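Local atomic coordinates of sarcolemmal membrane-associated protein (Homo sapiens, PDB entry 6AR0), a protein that joins the STRIPAK phosphatase and kinase core complex as an adaptor, leading to dephosphorylation of STK3 and inhibition of Hippo signaling, here represented by its FHA domain. Residues Ser3-Phe8 with His21-Glu26. Sequence-based numbering, arbitrary orientation.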
ATOM      1  N   SER A   3      19.513   0.821   2.520  1.00 17.12           N
ATOM      2  CA  SER A   3      18.316   1.012   1.724  1.00 14.47           C
ATOM      3  C   SER A   3      17.165   1.225   2.693  1.00 12.63           C
ATOM      4  O   SER A   3      16.978   0.406   3.601  1.00 13.38           O
ATOM      5  CB  SER A   3      18.063  -0.253   0.893  1.00 16.66           C
ATOM      6  OG  SER A   3      17.049  -0.060  -0.066  1.00 20.07           O
ATOM      7  N   ALA A   4      16.351   2.269   2.465  1.00 12.94           N
ATOM      8  CA  ALA A   4      15.112   2.447   3.225  1.00 10.76           C
ATOM      9  C   ALA A   4      14.174   1.277   2.958  1.00  9.81           C
ATOM     10  O   ALA A   4      14.172   0.685   1.879  1.00 10.25           O
ATOM     11  CB  ALA A   4      14.414   3.754   2.840  1.00 11.82           C
ATOM     12  N   LEU A   5      13.347   0.961   3.948  1.00  8.91           N
ATOM     13  CA  LEU A   5      12.576  -0.272   3.930  1.00  8.24           C
ATOM     14  C   LEU A   5      11.173  -0.027   4.469  1.00  7.44           C
ATOM     15  O   LEU A   5      10.997   0.619   5.510  1.00  7.60           O
ATOM     16  CB  LEU A   5      13.262  -1.329   4.815  1.00  8.70           C
ATOM     17  CG  LEU A   5      12.517  -2.627   5.125  1.00  8.59           C
ATOM     18  CD1 LEU A   5      12.252  -3.432   3.859  1.00  9.66           C
ATOM     19  CD2 LEU A   5      13.291  -3.450   6.135  1.00 11.54           C
ATOM     20  N   ALA A   6      10.188  -0.587   3.773  1.00  7.12           N
ATOM     21  CA  ALA A   6       8.814  -0.689   4.251  1.00  6.74           C
ATOM     22  C   ALA A   6       8.456  -2.158   4.376  1.00  7.92           C
ATOM     23  O   ALA A   6       8.558  -2.910   3.397  1.00  8.55           O
ATOM     24  CB  ALA A   6       7.842  -0.032   3.275  1.00  7.72           C
ATOM     25  N   ILE A   7       8.027  -2.567   5.565  1.00  6.84           N
ATOM     26  CA  ILE A   7       7.538  -3.920   5.793  1.00  7.30           C
ATOM     27  C   ILE A   7       6.022  -3.868   5.856  1.00  6.94           C
ATOM     28  O   ILE A   7       5.457  -3.129   6.664  1.00  8.34           O
ATOM     29  CB  ILE A   7       8.111  -4.520   7.086  1.00  8.17           C
ATOM     30  CG1 ILE A   7       9.643  -4.629   7.001  1.00  9.29           C
ATOM     31  CG2 ILE A   7       7.474  -5.887   7.355  1.00  8.79           C
ATOM     32  CD1 ILE A   7      10.307  -5.208   8.242  1.00 11.00           C
ATOM     33  N   PHE A   8       5.373  -4.640   4.990  1.00  7.30           N
ATOM     34  CA  PHE A   8       3.916  -4.752   4.945  1.00  7.50           C
ATOM     35  C   PHE A   8       3.515  -6.087   5.559  1.00  7.55           C
ATOM     36  O   PHE A   8       3.940  -7.134   5.071  1.00  8.62           O
ATOM     37  CB  PHE A   8       3.403  -4.769   3.500  1.00  8.12           C
ATOM     38  CG  PHE A   8       3.545  -3.472   2.742  1.00  8.55           C
ATOM     39  CD1 PHE A   8       2.431  -2.717   2.458  1.00 10.67           C
ATOM     40  CD2 PHE A   8       4.769  -3.052   2.236  1.00  8.94           C
ATOM     41  CE1 PHE A   8       2.533  -1.550   1.725  1.00 13.61           C
ATOM     42  CE2 PHE A   8       4.879  -1.876   1.493  1.00 10.41           C
ATOM     43  CZ  PHE A   8       3.756  -1.139   1.237  1.00 12.14           C
ATOM     44  N   HIS A  21       8.877  -7.301   2.279  1.00  7.62           N
ATOM     45  CA  HIS A  21      10.033  -6.498   2.675  1.00  7.88           C
ATOM     46  C   HIS A  21      10.404  -5.665   1.457  1.00  7.46           C
ATOM     47  O   HIS A  21      11.126  -6.131   0.580  1.00  8.55           O
ATOM     48  CB  HIS A  21      11.210  -7.377   3.134  1.00  8.36           C
ATOM     49  CG  HIS A  21      10.929  -8.141   4.388  1.00  9.38           C
ATOM     50  ND1 HIS A  21      11.832  -9.023   4.946  1.00 10.72           N
ATOM     51  CD2 HIS A  21       9.837  -8.151   5.187  1.00 10.22           C
ATOM     52  CE1 HIS A  21      11.302  -9.534   6.046  1.00 10.24           C
ATOM     53  NE2 HIS A  21      10.100  -9.012   6.220  1.00  9.85           N
ATOM     54  N   VAL A  22       9.863  -4.452   1.391  1.00  7.33           N
ATOM     55  CA  VAL A  22       9.910  -3.625   0.183  1.00  7.61           C
ATOM     56  C   VAL A  22      10.952  -2.533   0.387  1.00  6.90           C
ATOM     57  O   VAL A  22      10.722  -1.573   1.125  1.00  8.49           O
ATOM     58  CB  VAL A  22       8.540  -3.011  -0.145  1.00  7.92           C
ATOM     59  CG1 VAL A  22       8.618  -2.173  -1.420  1.00  9.28           C
ATOM     60  CG2 VAL A  22       7.473  -4.085  -0.276  1.00  8.90           C
ATOM     61  N   TYR A  23      12.084  -2.649  -0.293  1.00  8.21           N
ATOM     62  CA  TYR A  23      13.106  -1.620  -0.237  1.00  8.12           C
ATOM     63  C   TYR A  23      12.739  -0.457  -1.151  1.00  8.57           C
ATOM     64  O   TYR A  23      12.179  -0.637  -2.237  1.00 10.59           O
ATOM     65  CB  TYR A  23      14.463  -2.223  -0.598  1.00  8.84           C
ATOM     66  CG  TYR A  23      14.922  -3.177   0.467  1.00  9.57           C
ATOM     67  CD1 TYR A  23      15.470  -2.701   1.643  1.00 10.82           C
ATOM     68  CD2 TYR A  23      14.774  -4.555   0.316  1.00 10.90           C
ATOM     69  CE1 TYR A  23      15.874  -3.572   2.643  1.00 12.42           C
ATOM     70  CE2 TYR A  23      15.180  -5.431   1.314  1.00 13.68           C
ATOM     71  CZ  TYR A  23      15.734  -4.934   2.460  1.00 11.94           C
ATOM     72  OH  TYR A  23      16.157  -5.800   3.450  1.00 15.11           O
ATOM     73  N   LEU A  24      13.034   0.745  -0.685  1.00  8.84           N
ATOM     74  CA  LEU A  24      12.553   1.992  -1.283  1.00  9.06           C
ATOM     75  C   LEU A  24      13.705   2.868  -1.777  1.00 11.02           C
ATOM     76  O   LEU A  24      13.718   4.091  -1.589  1.00 11.83           O
ATOM     77  CB  LEU A  24      11.677   2.753  -0.295  1.00  8.78           C
ATOM     78  CG  LEU A  24      10.390   2.034   0.113  1.00  9.93           C
ATOM     79  CD1 LEU A  24       9.677   2.833   1.187  1.00 13.05           C
ATOM     80  CD2 LEU A  24       9.467   1.800  -1.069  1.00 13.77           C
ATOM     81  N   ASP A  25      14.691   2.273  -2.439  1.00 11.67           N
ATOM     82  CA  ASP A  25      15.694   3.085  -3.121  1.00 11.53           C
ATOM     83  C   ASP A  25      15.051   3.994  -4.153  1.00 12.05           C
ATOM     84  O   ASP A  25      15.589   5.065  -4.457  1.00 14.75           O
ATOM     85  CB  ASP A  25      16.731   2.197  -3.813  1.00 14.99           C
ATOM     86  CG  ASP A  25      17.689   1.532  -2.846  1.00 15.85           C
ATOM     87  OD1 ASP A  25      17.759   1.931  -1.658  1.00 17.99           O
ATOM     88  OD2 ASP A  25      18.410   0.611  -3.289  1.00 19.51           O
ATOM     89  N   GLU A  26      13.947   3.555  -4.741  1.00 12.78           N
ATOM     90  CA  GLU A  26      13.149   4.376  -5.638  1.00 12.10           C
ATOM     91  C   GLU A  26      11.674   4.078  -5.391  1.00 10.14           C
ATOM     92  O   GLU A  26      11.336   3.103  -4.714  1.00 10.23           O
ATOM     93  CB  GLU A  26      13.513   4.132  -7.100  1.00 16.07           C
ATOM     94  CG  GLU A  26      13.181   2.745  -7.572  1.00 22.34           C
ATOM     95  CD  GLU A  26      13.737   2.459  -8.954  1.00 32.99           C
ATOM     96  OE1 GLU A  26      13.593   1.313  -9.427  1.00 37.55           O
ATOM     97  OE2 GLU A  26      14.317   3.380  -9.566  1.00 36.99           O
TER
HETATM   98  O   HOH W   1      17.215   3.853   0.247  1.00 15.97           O
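Segments 3-8 and 21-26 of the SLMAP FHA domain, antiparallel where strands 5-10 and 20-23 pair as a beta hairpin, illustrate how a beta ladder can hand over to side chains and water where its regular pairing ends. Ala-6 and Val-22 form the hydrogen-bonded pair. The amide of Ala-6 gives an almost straight bond (176°) to Val-22 O, with N and O 2.9 Å apart, while Val-22 N returns one of 2.8 Å to Ala-6 O, lying in the plane of that carbonyl. Two residues on, past the non-hydrogen-bonded pair of Leu-5 and Tyr-23, Leu-24 N still reaches Ala-4 O at 2.8 Å, but from above the carbonyl plane; the same oxygen also receives a CA-H...O contact from Tyr-23.

Beyond this, Asp-25 takes over as acceptor. Ser-3 OG, anti to its own backbone N (chi1 -170°), donates to Asp-25 OD1 over a short 2.6 Å, arriving from above the carboxylate plane. OD1 accepts again from a water 2.8 Å away, and that water in turn accepts from Ala-4 N, so the Ala-4 amide is satisfied by the water, which ties it to the carboxylate. Two donors on one oxygen would help to stabilise the negative charge of Asp-25.

On the side of Leu-5, Ile-7, His-21 and Tyr-23, Leu-5 CD1 sits over one face of the tyrosine ring in a CH-pi contact, 3.9 Å from the centroid. Ile-7 lies alongside His-21, whose NE2 is hydrogen-bonded to Glu-19. On the opposite face, Val-22 CG2 meets the Phe-8 ring obliquely at CD2, 3.8 Å away, and Leu-24 CD1 touches Ala-6 CB.

That face turns into the beta sandwich, where the side chains of Ala-4 and Leu-24 pack on strand 56-61 of the other sheet, whereas strand 117-128 flanks strand 5-10 within the sheet, pairing Leu-5 with Phe-128 and Ile-7 with Lys-126.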